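Local coordinates for protein DNA-3-methyladenine glycosidase II, putative (Deinococcus radiodurans, PDB 2YG9) that belongs to the HhH-GPD superfamily of base excision DNA repair proteins and is built largely of helices, at residues H29-D39 with R199-Y210. Sequence-based numbering, arbitrary orientation.
Sequences HAGAVAHLSRD and RWAPYRSLASRY. With NI (nickel (II) ion), chain F.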
# COMPACT_ATOMS: atom_id res chain seq x y z
N HIS A 29 14.03 -8.14 8.61
CA HIS A 29 14.62 -6.92 8.03
C HIS A 29 16.15 -6.74 8.15
O HIS A 29 16.66 -5.67 7.83
CB HIS A 29 13.98 -5.70 8.69
CG HIS A 29 12.53 -5.54 8.39
ND1 HIS A 29 11.71 -4.68 9.09
CD2 HIS A 29 11.74 -6.15 7.48
CE1 HIS A 29 10.48 -4.77 8.62
NE2 HIS A 29 10.46 -5.66 7.65
N ALA A 30 16.89 -7.74 8.60
CA ALA A 30 18.34 -7.57 8.83
C ALA A 30 19.10 -7.27 7.54
O ALA A 30 19.85 -6.27 7.44
CB ALA A 30 18.95 -8.85 9.58
N GLY A 31 18.91 -8.13 6.56
CA GLY A 31 19.47 -7.94 5.22
C GLY A 31 19.11 -6.61 4.59
O GLY A 31 19.98 -5.90 4.10
N ALA A 32 17.82 -6.29 4.60
CA ALA A 32 17.29 -5.01 4.16
C ALA A 32 17.95 -3.80 4.84
O ALA A 32 18.47 -2.92 4.18
CB ALA A 32 15.74 -4.97 4.35
N VAL A 33 17.98 -3.80 6.16
CA VAL A 33 18.59 -2.69 6.88
C VAL A 33 20.11 -2.55 6.57
O VAL A 33 20.61 -1.43 6.51
CB VAL A 33 18.29 -2.78 8.40
CG1 VAL A 33 19.07 -1.70 9.24
CG2 VAL A 33 16.75 -2.65 8.62
N ALA A 34 20.82 -3.67 6.40
CA ALA A 34 22.25 -3.63 6.11
C ALA A 34 22.43 -2.99 4.75
O ALA A 34 23.29 -2.18 4.57
CB ALA A 34 22.85 -4.99 6.12
N HIS A 35 21.60 -3.40 3.79
CA HIS A 35 21.69 -2.87 2.45
C HIS A 35 21.41 -1.36 2.45
O HIS A 35 22.22 -0.59 1.94
CB HIS A 35 20.77 -3.62 1.48
CG HIS A 35 20.71 -3.01 0.12
ND1 HIS A 35 21.47 -3.47 -0.94
CD2 HIS A 35 20.01 -1.95 -0.35
CE1 HIS A 35 21.22 -2.73 -2.00
NE2 HIS A 35 20.36 -1.78 -1.66
N LEU A 36 20.28 -0.95 3.04
CA LEU A 36 19.86 0.44 3.09
C LEU A 36 20.89 1.32 3.80
O LEU A 36 21.20 2.41 3.35
CB LEU A 36 18.49 0.53 3.77
CG LEU A 36 17.33 -0.16 3.00
CD1 LEU A 36 16.01 -0.12 3.88
CD2 LEU A 36 17.11 0.47 1.57
N SER A 37 21.46 0.77 4.87
CA SER A 37 22.46 1.44 5.67
C SER A 37 23.73 1.75 4.91
O SER A 37 24.53 2.49 5.42
CB SER A 37 22.80 0.61 6.90
OG SER A 37 21.72 0.68 7.79
N ARG A 38 23.93 1.17 3.73
CA ARG A 38 25.04 1.57 2.90
C ARG A 38 24.92 3.03 2.42
O ARG A 38 25.90 3.62 1.99
CB ARG A 38 25.17 0.64 1.71
CG ARG A 38 25.58 -0.74 2.17
CD ARG A 38 25.57 -1.65 1.05
NE ARG A 38 26.66 -1.30 0.17
CZ ARG A 38 27.25 -2.13 -0.68
NH1 ARG A 38 26.86 -3.40 -0.79
NH2 ARG A 38 28.24 -1.66 -1.44
N ASP A 39 23.71 3.56 2.44
CA ASP A 39 23.43 4.94 2.15
C ASP A 39 23.50 5.57 3.52
O ASP A 39 22.69 5.27 4.38
CB ASP A 39 22.03 5.04 1.50
CG ASP A 39 21.53 6.46 1.32
OD1 ASP A 39 22.15 7.44 1.78
OD2 ASP A 39 20.46 6.59 0.67
N ARG A 199 19.18 2.87 -5.65
CA ARG A 199 20.19 2.32 -4.78
C ARG A 199 19.59 1.45 -3.68
O ARG A 199 20.21 0.48 -3.20
CB ARG A 199 21.00 3.45 -4.15
CG ARG A 199 22.15 2.98 -3.30
CD ARG A 199 22.99 4.13 -2.87
NE ARG A 199 24.12 3.73 -2.06
CZ ARG A 199 25.02 4.59 -1.59
NH1 ARG A 199 24.89 5.88 -1.83
NH2 ARG A 199 26.05 4.17 -0.85
N TRP A 200 18.38 1.83 -3.26
CA TRP A 200 17.67 1.11 -2.21
C TRP A 200 17.13 -0.21 -2.67
O TRP A 200 16.93 -1.07 -1.86
CB TRP A 200 16.53 1.95 -1.65
CG TRP A 200 16.95 3.28 -1.12
CD1 TRP A 200 18.20 3.66 -0.71
CD2 TRP A 200 16.11 4.41 -0.91
NE1 TRP A 200 18.18 4.96 -0.28
CE2 TRP A 200 16.91 5.44 -0.35
CE3 TRP A 200 14.75 4.64 -1.10
CZ2 TRP A 200 16.39 6.69 -0.03
CZ3 TRP A 200 14.23 5.88 -0.76
CH2 TRP A 200 15.06 6.89 -0.23
N ALA A 201 16.91 -0.37 -3.97
CA ALA A 201 16.50 -1.66 -4.54
C ALA A 201 17.47 -2.76 -4.10
O ALA A 201 18.64 -2.51 -4.06
CB ALA A 201 16.46 -1.56 -6.04
N PRO A 202 16.98 -3.97 -3.77
CA PRO A 202 15.60 -4.48 -3.82
C PRO A 202 14.75 -4.30 -2.55
O PRO A 202 13.82 -5.11 -2.30
CB PRO A 202 15.83 -5.97 -4.06
CG PRO A 202 16.97 -6.26 -3.19
CD PRO A 202 17.91 -5.05 -3.40
N TYR A 203 15.01 -3.21 -1.81
CA TYR A 203 14.34 -2.96 -0.52
C TYR A 203 13.74 -1.55 -0.49
O TYR A 203 13.79 -0.86 0.50
CB TYR A 203 15.33 -3.14 0.65
CG TYR A 203 16.06 -4.48 0.63
CD1 TYR A 203 15.37 -5.67 0.84
CD2 TYR A 203 17.44 -4.55 0.37
CE1 TYR A 203 16.03 -6.91 0.79
CE2 TYR A 203 18.10 -5.77 0.33
CZ TYR A 203 17.39 -6.94 0.55
OH TYR A 203 18.06 -8.15 0.55
N ARG A 204 13.14 -1.15 -1.60
CA ARG A 204 12.51 0.19 -1.68
C ARG A 204 11.30 0.32 -0.78
O ARG A 204 10.98 1.43 -0.34
CB ARG A 204 12.22 0.53 -3.13
CG ARG A 204 13.43 1.15 -3.77
CD ARG A 204 13.26 1.38 -5.23
NE ARG A 204 13.16 0.14 -6.02
CZ ARG A 204 13.11 0.14 -7.34
NH1 ARG A 204 13.13 1.28 -7.99
NH2 ARG A 204 13.04 -1.01 -8.01
N SER A 205 10.61 -0.80 -0.49
CA SER A 205 9.44 -0.77 0.40
C SER A 205 9.85 -0.40 1.82
O SER A 205 9.27 0.48 2.40
CB SER A 205 8.67 -2.11 0.43
OG SER A 205 8.08 -2.38 -0.82
N LEU A 206 10.85 -1.07 2.38
CA LEU A 206 11.28 -0.74 3.73
C LEU A 206 11.92 0.65 3.80
O LEU A 206 11.71 1.36 4.79
CB LEU A 206 12.22 -1.83 4.33
CG LEU A 206 12.61 -1.71 5.81
CD1 LEU A 206 11.38 -1.83 6.74
CD2 LEU A 206 13.72 -2.74 6.17
N ALA A 207 12.68 1.03 2.77
CA ALA A 207 13.23 2.40 2.69
C ALA A 207 12.06 3.38 2.76
O ALA A 207 12.10 4.30 3.51
CB ALA A 207 13.98 2.61 1.42
N SER A 208 11.03 3.16 1.93
CA SER A 208 9.82 3.99 1.95
C SER A 208 9.22 4.07 3.38
O SER A 208 8.92 5.15 3.88
CB SER A 208 8.80 3.42 0.97
OG SER A 208 9.17 3.65 -0.37
N ARG A 209 9.07 2.93 4.04
CA ARG A 209 8.54 2.90 5.40
C ARG A 209 9.41 3.68 6.40
O ARG A 209 8.88 4.36 7.31
CB ARG A 209 8.33 1.45 5.85
CG ARG A 209 7.20 0.76 5.07
CD ARG A 209 7.07 -0.71 5.50
NE ARG A 209 6.70 -0.81 6.92
CZ ARG A 209 6.94 -1.86 7.72
NH1 ARG A 209 7.61 -2.91 7.30
NH2 ARG A 209 6.54 -1.81 8.98
N TYR A 210 10.72 3.63 6.21
CA TYR A 210 11.63 4.45 7.03
C TYR A 210 11.52 5.93 6.73
O TYR A 210 11.63 6.74 7.64
CB TYR A 210 13.09 3.95 6.95
CG TYR A 210 13.40 2.86 7.95
CD1 TYR A 210 13.43 3.13 9.33
CD2 TYR A 210 13.60 1.56 7.54
CE1 TYR A 210 13.68 2.11 10.26
CE2 TYR A 210 13.85 0.54 8.46
CZ TYR A 210 13.90 0.82 9.83
OH TYR A 210 14.15 -0.23 10.70
NI NI F . 22.28 -5.83 -1.08
O HOH W 1 13.24 -2.78 10.87
O HOH W 2 21.25 1.61 -0.12
O HOH W 3 28.32 1.60 -0.78
O HOH W 4 21.07 -7.43 0.34
O HOH W 5 21.47 -6.55 -3.02
O HOH W 6 23.92 -5.07 0.50
O HOH W 7 24.36 -7.19 -1.22
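Two hydrogen bonds tie H35 and D39 to the C-terminal end of helix 193-200. H35 NE2 donates to R199 O at 2.7 Å, within the carbonyl plane, in a bent bond (153° at the hydrogen). With CG anti to the backbone N (chi1 174°), the imidazole projects beyond the helix and its two nitrogens divide the work: ND1 binds the nickel ion at 2.5 Å, whose other ligands here are four waters, while the bond from NE2 helps fix the ring's rotation. An indole N-H suits a buried acceptor: W200 NE1 points almost straight at D39 OD2, 3.0 Å away, which accepts through its anti lone pair with carboxylate and ring nearly coplanar. That carboxylate also bonds Y188 through OD2 and caps V41 N through OD1, which would help fix its rotation.

Aromatic contacts come next. The edge of Y203 meets the face of H35 in an offset edge-to-face pair, and A32 CA sits 3.7 Å from the Y203 ring centroid, almost on the ring normal; alanine's small side chain lets the tyrosine lie close against the helix. L206 CD1 makes a CH-pi contact with the H29 ring, whose ND1 shares a water with Y210 OH, itself also bonded to G50 O.

Branched aliphatic chains fill the rest. L206 CD2 packs on A32 CB at 3.5 Å, and L36 CD2 reaches W200 CB at 3.6 Å and A207 CB.

Helices 30-36 and 204-210 cross at -73°, their axes 10.0 Å apart. Helix 40-49 adjoins both segments, L42 touching L36 and W200, T46 touching S37 and Y210, while V184 of helix 178-187 packs on W200.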